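Local coordinates for protein PT26-6P (Thermococcus sp., PDB 2WB7) that is of unknown function, encoded by a mobile extrachromosomal element of euryarchaea, and combines two immunoglobulin-like domains with a helical domain, at residues Gly46-Pro58 with Ala66-Gln78. Numbering follows the deposited sequence.
Sequences GTAGQVLIHIYGP and AFPVQIRLEIPNQ
Leu52 to Tyr56 and Gln70 to Glu74 pair as the two arms of a beta hairpin in the first immunoglobulin-like domain. Six backbone hydrogen bonds link them in the antiparallel ladder, two each at Leu52 with Glu74, His54 with Arg72 and Tyr56 with Gln70; at the last pair Tyr56 N lies 2.6 Å from Gln70 O. Between these rungs, Ile53 faces Leu73 and Ile55 faces Ile71 as non-hydrogen-bonded pairs. Their side chains share the buried face: Ile53 CG2 lies alongside Leu73, 4.0 Å from its CD2, while Ile55 CG2 meets Val69 CG1 at 3.8 Å. In Ile53, CG1 is turned away from the carbonyl carbon (chi1 -46°), which sets the CG2 methyl opposite the backbone N and against Leu73. As expected for an immunoglobulin-like sandwich, Ile53, Ile55 and Val69 on this face also touch strand 163-178, which belongs to another sheet.

The opposite face, with Leu52, His54, Tyr56, Gln70, Arg72 and Glu74, is mixed but largely polar. The extended chain of Glu74 crosses Leu52, bringing OE2 to 3.2 Å from Leu52 CB; its carboxylate is modelled at the edge of the His54 imidazole, too close for the detail to be trusted. Replacing Glu74 with an alanine would probably uncover Leu52 CB and CG and take the acid from beside His54. Further along, Arg72 CB touches the Tyr56 ring edge-on in its plane, 3.9 Å from CE2. The guanidinium is turned almost perpendicular to that ring and forms a salt bridge with Asp123 of strand 120-129, which pairs with strand 66-75 in the same sheet. At the turn end of the hairpin the ladder gives way to proline packing, where Pro58 CG sits 3.6 Å from Pro68 CD and 3.8 Å from Phe67 CB.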
ATOM      1  N   GLY A  46      10.566  33.881 -11.755  1.00 67.72           N
ATOM      2  CA  GLY A  46      10.229  34.860 -12.790  1.00 69.65           C
ATOM      3  C   GLY A  46      11.196  34.641 -13.950  1.00 70.86           C
ATOM      4  O   GLY A  46      12.362  34.283 -13.726  1.00 71.48           O
ATOM      5  N   THR A  47      10.728  34.814 -15.186  1.00 71.49           N
ATOM      6  CA  THR A  47      11.575  34.548 -16.358  1.00 71.81           C
ATOM      7  C   THR A  47      12.553  35.710 -16.645  1.00 71.78           C
ATOM      8  O   THR A  47      13.076  35.855 -17.752  1.00 71.89           O
ATOM      9  CB  THR A  47      10.728  34.167 -17.598  1.00 72.02           C
ATOM     10  OG1 THR A  47       9.749  35.189 -17.843  1.00 72.51           O
ATOM     11  CG2 THR A  47      10.022  32.813 -17.369  1.00 71.95           C
ATOM     12  N   ALA A  48      12.791  36.522 -15.617  1.00 71.63           N
ATOM     13  CA  ALA A  48      13.844  37.527 -15.617  1.00 71.39           C
ATOM     14  C   ALA A  48      14.866  37.172 -14.530  1.00 71.27           C
ATOM     15  O   ALA A  48      14.610  36.311 -13.682  1.00 71.68           O
ATOM     16  CB  ALA A  48      13.254  38.900 -15.357  1.00 71.44           C
ATOM     17  N   GLY A  49      16.017  37.833 -14.541  1.00 70.65           N
ATOM     18  CA  GLY A  49      17.021  37.597 -13.511  1.00 69.73           C
ATOM     19  C   GLY A  49      18.290  36.982 -14.067  1.00 69.27           C
ATOM     20  O   GLY A  49      18.262  36.266 -15.072  1.00 69.30           O
ATOM     21  N   GLN A  50      19.410  37.274 -13.407  1.00 68.54           N
ATOM     22  CA  GLN A  50      20.717  36.774 -13.819  1.00 67.77           C
ATOM     23  C   GLN A  50      20.758  35.249 -13.796  1.00 66.69           C
ATOM     24  O   GLN A  50      21.787  34.641 -14.104  1.00 66.59           O
ATOM     25  CB  GLN A  50      21.816  37.319 -12.896  1.00 68.25           C
ATOM     26  CG  GLN A  50      21.903  38.840 -12.803  1.00 70.06           C
ATOM     27  CD  GLN A  50      21.067  39.394 -11.663  1.00 72.93           C
ATOM     28  OE1 GLN A  50      19.995  38.861 -11.349  1.00 73.74           O
ATOM     29  NE2 GLN A  50      21.556  40.468 -11.027  1.00 73.24           N
ATOM     30  N   VAL A  51      19.645  34.642 -13.392  1.00 65.34           N
ATOM     31  CA  VAL A  51      19.518  33.194 -13.326  1.00 63.71           C
ATOM     32  C   VAL A  51      18.048  32.816 -13.523  1.00 62.76           C
ATOM     33  O   VAL A  51      17.150  33.420 -12.932  1.00 62.71           O
ATOM     34  CB  VAL A  51      20.005  32.646 -11.973  1.00 63.63           C
ATOM     35  CG1 VAL A  51      20.035  31.139 -12.000  1.00 64.06           C
ATOM     36  CG2 VAL A  51      21.367  33.196 -11.636  1.00 63.44           C
ATOM     37  N   LEU A  52      17.805  31.836 -14.383  1.00 61.47           N
ATOM     38  CA  LEU A  52      16.478  31.267 -14.530  1.00 60.16           C
ATOM     39  C   LEU A  52      16.409  30.061 -13.605  1.00 59.11           C
ATOM     40  O   LEU A  52      17.347  29.261 -13.556  1.00 59.29           O
ATOM     41  CB  LEU A  52      16.213  30.850 -15.978  1.00 60.44           C
ATOM     42  CG  LEU A  52      15.627  31.914 -16.912  1.00 61.03           C
ATOM     43  CD1 LEU A  52      14.231  32.384 -16.436  1.00 61.68           C
ATOM     44  CD2 LEU A  52      16.592  33.080 -17.034  1.00 60.99           C
ATOM     45  N   ILE A  53      15.318  29.939 -12.852  1.00 57.66           N
ATOM     46  CA  ILE A  53      15.180  28.851 -11.887  1.00 56.04           C
ATOM     47  C   ILE A  53      14.016  27.947 -12.256  1.00 55.23           C
ATOM     48  O   ILE A  53      12.899  28.424 -12.448  1.00 55.13           O
ATOM     49  CB  ILE A  53      14.960  29.387 -10.458  1.00 56.04           C
ATOM     50  CG1 ILE A  53      15.955  30.517 -10.156  1.00 55.13           C
ATOM     51  CG2 ILE A  53      15.056  28.253  -9.444  1.00 55.52           C
ATOM     52  CD1 ILE A  53      15.981  30.974  -8.699  1.00 53.61           C
ATOM     53  N   HIS A  54      14.292  26.647 -12.363  1.00 54.05           N
ATOM     54  CA  HIS A  54      13.259  25.632 -12.565  1.00 52.69           C
ATOM     55  C   HIS A  54      13.318  24.543 -11.498  1.00 51.56           C
ATOM     56  O   HIS A  54      14.403  24.070 -11.125  1.00 50.84           O
ATOM     57  CB  HIS A  54      13.379  25.015 -13.952  1.00 52.95           C
ATOM     58  CG  HIS A  54      13.166  25.997 -15.060  1.00 54.34           C
ATOM     59  ND1 HIS A  54      11.928  26.227 -15.621  1.00 55.06           N
ATOM     60  CD2 HIS A  54      14.031  26.828 -15.696  1.00 55.29           C
ATOM     61  CE1 HIS A  54      12.038  27.152 -16.559  1.00 55.56           C
ATOM     62  NE2 HIS A  54      13.303  27.532 -16.625  1.00 55.39           N
ATOM     63  N   ILE A  55      12.138  24.168 -11.006  1.00 50.52           N
ATOM     64  CA  ILE A  55      11.987  23.108 -10.008  1.00 49.50           C
ATOM     65  C   ILE A  55      11.228  21.917 -10.585  1.00 49.11           C
ATOM     66  O   ILE A  55      10.168  22.078 -11.212  1.00 48.87           O
ATOM     67  CB  ILE A  55      11.234  23.609  -8.759  1.00 49.45           C
ATOM     68  CG1 ILE A  55      11.903  24.864  -8.205  1.00 49.09           C
ATOM     69  CG2 ILE A  55      11.170  22.525  -7.698  1.00 48.20           C
ATOM     70  CD1 ILE A  55      11.108  25.532  -7.123  1.00 49.32           C
ATOM     71  N   TYR A  56      11.773  20.723 -10.368  1.00 48.56           N
ATOM     72  CA  TYR A  56      11.146  19.495 -10.850  1.00 48.11           C
ATOM     73  C   TYR A  56      10.995  18.432  -9.762  1.00 47.96           C
ATOM     74  O   TYR A  56      11.888  18.241  -8.926  1.00 47.74           O
ATOM     75  CB  TYR A  56      11.970  18.896 -11.982  1.00 48.02           C
ATOM     76  CG  TYR A  56      12.266  19.842 -13.103  1.00 47.44           C
ATOM     77  CD1 TYR A  56      11.412  19.942 -14.192  1.00 46.18           C
ATOM     78  CD2 TYR A  56      13.412  20.624 -13.086  1.00 47.10           C
ATOM     79  CE1 TYR A  56      11.677  20.804 -15.220  1.00 46.80           C
ATOM     80  CE2 TYR A  56      13.697  21.481 -14.117  1.00 47.59           C
ATOM     81  CZ  TYR A  56      12.824  21.571 -15.186  1.00 48.33           C
ATOM     82  OH  TYR A  56      13.100  22.438 -16.223  1.00 50.11           O
ATOM     83  N   GLY A  57       9.869  17.725  -9.796  1.00 47.63           N
ATOM     84  CA  GLY A  57       9.658  16.576  -8.927  1.00 47.41           C
ATOM     85  C   GLY A  57       8.819  15.527  -9.628  1.00 47.15           C
ATOM     86  O   GLY A  57       8.405  15.727 -10.763  1.00 46.91           O
ATOM     87  N   PRO A  58       8.556  14.402  -8.947  1.00 47.17           N
ATOM     88  CA  PRO A  58       7.789  13.308  -9.544  1.00 47.07           C
ATOM     89  C   PRO A  58       6.417  13.781  -9.993  1.00 46.99           C
ATOM     90  O   PRO A  58       5.917  14.783  -9.488  1.00 47.13           O
ATOM     91  CB  PRO A  58       7.647  12.304  -8.397  1.00 46.83           C
ATOM     92  CG  PRO A  58       8.749  12.641  -7.448  1.00 47.24           C
ATOM     93  CD  PRO A  58       8.933  14.124  -7.550  1.00 47.05           C
ATOM     94  N   ALA A  66       8.878  10.644   0.781  1.00 36.92           N
ATOM     95  CA  ALA A  66       9.895  11.618   0.481  1.00 37.23           C
ATOM     96  C   ALA A  66      10.140  11.487  -1.019  1.00 37.60           C
ATOM     97  O   ALA A  66       9.873  10.438  -1.597  1.00 37.95           O
ATOM     98  CB  ALA A  66      11.147  11.306   1.270  1.00 36.79           C
ATOM     99  N   PHE A  67      10.621  12.537  -1.667  1.00 37.99           N
ATOM    100  CA  PHE A  67      10.731  12.482  -3.121  1.00 38.41           C
ATOM    101  C   PHE A  67      11.874  13.330  -3.610  1.00 38.61           C
ATOM    102  O   PHE A  67      12.222  14.322  -2.978  1.00 38.79           O
ATOM    103  CB  PHE A  67       9.425  12.942  -3.764  1.00 38.36           C
ATOM    104  CG  PHE A  67       8.939  14.254  -3.246  1.00 38.09           C
ATOM    105  CD1 PHE A  67       9.362  15.442  -3.816  1.00 39.20           C
ATOM    106  CD2 PHE A  67       8.069  14.306  -2.180  1.00 38.32           C
ATOM    107  CE1 PHE A  67       8.910  16.663  -3.330  1.00 38.50           C
ATOM    108  CE2 PHE A  67       7.614  15.515  -1.687  1.00 38.34           C
ATOM    109  CZ  PHE A  67       8.036  16.695  -2.260  1.00 38.61           C
ATOM    110  N   PRO A  68      12.460  12.948  -4.749  1.00 38.92           N
ATOM    111  CA  PRO A  68      13.592  13.705  -5.233  1.00 39.07           C
ATOM    112  C   PRO A  68      13.092  14.999  -5.839  1.00 39.37           C
ATOM    113  O   PRO A  68      12.073  15.011  -6.529  1.00 39.25           O
ATOM    114  CB  PRO A  68      14.190  12.797  -6.320  1.00 38.94           C
ATOM    115  CG  PRO A  68      13.126  11.815  -6.687  1.00 38.95           C
ATOM    116  CD  PRO A  68      11.932  12.033  -5.774  1.00 38.91           C
ATOM    117  N   VAL A  69      13.798  16.085  -5.566  1.00 40.03           N
ATOM    118  CA  VAL A  69      13.496  17.354  -6.189  1.00 40.74           C
ATOM    119  C   VAL A  69      14.712  17.789  -6.963  1.00 41.31           C
ATOM    120  O   VAL A  69      15.821  17.801  -6.427  1.00 41.38           O
ATOM    121  CB  VAL A  69      13.166  18.447  -5.159  1.00 40.73           C
ATOM    122  CG1 VAL A  69      13.083  19.813  -5.845  1.00 40.58           C
ATOM    123  CG2 VAL A  69      11.877  18.127  -4.443  1.00 40.55           C
ATOM    124  N   GLN A  70      14.503  18.130  -8.229  1.00 42.16           N
ATOM    125  CA  GLN A  70      15.561  18.699  -9.047  1.00 42.99           C
ATOM    126  C   GLN A  70      15.361  20.196  -9.238  1.00 43.70           C
ATOM    127  O   GLN A  70      14.256  20.671  -9.523  1.00 43.25           O
ATOM    128  CB  GLN A  70      15.635  17.996 -10.398  1.00 43.02           C
ATOM    129  CG  GLN A  70      16.672  16.903 -10.435  1.00 43.97           C
ATOM    130  CD  GLN A  70      16.631  16.109 -11.718  1.00 44.16           C
ATOM    131  OE1 GLN A  70      15.709  15.335 -11.941  1.00 44.90           O
ATOM    132  NE2 GLN A  70      17.641  16.285 -12.562  1.00 44.78           N
ATOM    133  N   ILE A  71      16.446  20.935  -9.050  1.00 44.95           N
ATOM    134  CA  ILE A  71      16.475  22.372  -9.310  1.00 46.04           C
ATOM    135  C   ILE A  71      17.451  22.677 -10.447  1.00 46.46           C
ATOM    136  O   ILE A  71      18.630  22.352 -10.371  1.00 45.95           O
ATOM    137  CB  ILE A  71      16.929  23.142  -8.073  1.00 45.98           C
ATOM    138  CG1 ILE A  71      16.087  22.737  -6.862  1.00 46.56           C
ATOM    139  CG2 ILE A  71      16.852  24.636  -8.330  1.00 46.26           C
ATOM    140  CD1 ILE A  71      16.798  22.971  -5.517  1.00 48.06           C
ATOM    141  N   ARG A  72      16.955  23.308 -11.501  1.00 47.37           N
ATOM    142  CA  ARG A  72      17.806  23.636 -12.623  1.00 48.65           C
ATOM    143  C   ARG A  72      18.036  25.147 -12.767  1.00 49.15           C
ATOM    144  O   ARG A  72      17.089  25.917 -12.958  1.00 49.34           O
ATOM    145  CB  ARG A  72      17.215  23.059 -13.897  1.00 48.78           C
ATOM    146  CG  ARG A  72      17.971  23.414 -15.135  1.00 50.90           C
ATOM    147  CD  ARG A  72      17.112  23.112 -16.328  1.00 56.03           C
ATOM    148  NE  ARG A  72      17.908  22.656 -17.456  1.00 61.02           N
ATOM    149  CZ  ARG A  72      18.350  21.410 -17.596  1.00 63.30           C
ATOM    150  NH1 ARG A  72      18.067  20.497 -16.665  1.00 63.63           N
ATOM    151  NH2 ARG A  72      19.073  21.082 -18.669  1.00 64.29           N
ATOM    152  N   LEU A  73      19.299  25.556 -12.687  1.00 49.85           N
ATOM    153  CA  LEU A  73      19.680  26.959 -12.804  1.00 50.69           C
ATOM    154  C   LEU A  73      20.316  27.259 -14.167  1.00 51.42           C
ATOM    155  O   LEU A  73      21.348  26.688 -14.500  1.00 51.30           O
ATOM    156  CB  LEU A  73      20.687  27.299 -11.709  1.00 50.71           C
ATOM    157  CG  LEU A  73      20.343  26.891 -10.275  1.00 50.31           C
ATOM    158  CD1 LEU A  73      21.393  27.417  -9.314  1.00 49.65           C
ATOM    159  CD2 LEU A  73      18.982  27.420  -9.912  1.00 49.84           C
ATOM    160  N   GLU A  74      19.708  28.146 -14.950  1.00 52.64           N
ATOM    161  CA  GLU A  74      20.325  28.602 -16.200  1.00 54.25           C
ATOM    162  C   GLU A  74      21.030  29.938 -16.040  1.00 54.26           C
ATOM    163  O   GLU A  74      20.413  30.933 -15.678  1.00 54.05           O
ATOM    164  CB  GLU A  74      19.286  28.756 -17.308  1.00 54.63           C
ATOM    165  CG  GLU A  74      18.251  27.657 -17.346  1.00 58.44           C
ATOM    166  CD  GLU A  74      16.924  28.139 -17.950  1.00 63.54           C
ATOM    167  OE1 GLU A  74      15.880  27.473 -17.708  1.00 65.11           O
ATOM    168  OE2 GLU A  74      16.925  29.199 -18.637  1.00 64.75           O
ATOM    169  N   ILE A  75      22.327  29.957 -16.315  1.00 54.98           N
ATOM    170  CA  ILE A  75      23.030  31.215 -16.493  1.00 55.62           C
ATOM    171  C   ILE A  75      22.926  31.636 -17.965  1.00 56.31           C
ATOM    172  O   ILE A  75      23.542  31.018 -18.829  1.00 55.94           O
ATOM    173  CB  ILE A  75      24.504  31.102 -16.088  1.00 55.34           C
ATOM    174  CG1 ILE A  75      24.675  30.151 -14.894  1.00 55.24           C
ATOM    175  CG2 ILE A  75      25.081  32.469 -15.805  1.00 55.31           C
ATOM    176  CD1 ILE A  75      23.952  30.560 -13.658  1.00 54.68           C
ATOM    177  N   PRO A  76      22.131  32.682 -18.253  1.00 57.30           N
ATOM    178  CA  PRO A  76      22.012  33.112 -19.643  1.00 58.28           C
ATOM    179  C   PRO A  76      23.310  33.749 -20.118  1.00 59.30           C
ATOM    180  O   PRO A  76      24.049  34.312 -19.312  1.00 59.48           O
ATOM    181  CB  PRO A  76      20.900  34.161 -19.607  1.00 58.14           C
ATOM    182  CG  PRO A  76      20.710  34.536 -18.172  1.00 57.78           C
ATOM    183  CD  PRO A  76      21.520  33.632 -17.309  1.00 57.28           C
ATOM    184  N   ASN A  77      23.590  33.652 -21.410  1.00 60.29           N
ATOM    185  CA  ASN A  77      24.780  34.274 -21.973  1.00 61.48           C
ATOM    186  C   ASN A  77      24.821  35.783 -21.708  1.00 62.19           C
ATOM    187  O   ASN A  77      23.786  36.400 -21.495  1.00 62.45           O
ATOM    188  CB  ASN A  77      24.837  34.012 -23.476  1.00 61.51           C
ATOM    189  CG  ASN A  77      26.245  33.832 -23.972  1.00 61.72           C
ATOM    190  OD1 ASN A  77      27.188  34.416 -23.431  1.00 62.44           O
ATOM    191  ND2 ASN A  77      26.406  33.008 -24.997  1.00 61.73           N
ATOM    192  N   GLN A  78      26.009  36.384 -21.736  1.00 63.15           N
ATOM    193  CA  GLN A  78      26.123  37.832 -21.538  1.00 63.98           C
ATOM    194  C   GLN A  78      26.707  38.564 -22.762  1.00 64.43           C
ATOM    195  O   GLN A  78      27.463  37.982 -23.546  1.00 64.29           O
ATOM    196  CB  GLN A  78      26.977  38.123 -20.301  1.00 63.92           C
ATOM    197  CG  GLN A  78      26.272  38.972 -19.254  1.00 64.70           C
ATOM    198  CD  GLN A  78      25.087  38.240 -18.638  1.00 65.54           C
ATOM    199  OE1 GLN A  78      25.230  37.132 -18.109  1.00 66.38           O
ATOM    200  NE2 GLN A  78      23.909  38.849 -18.713  1.00 64.30           N
TER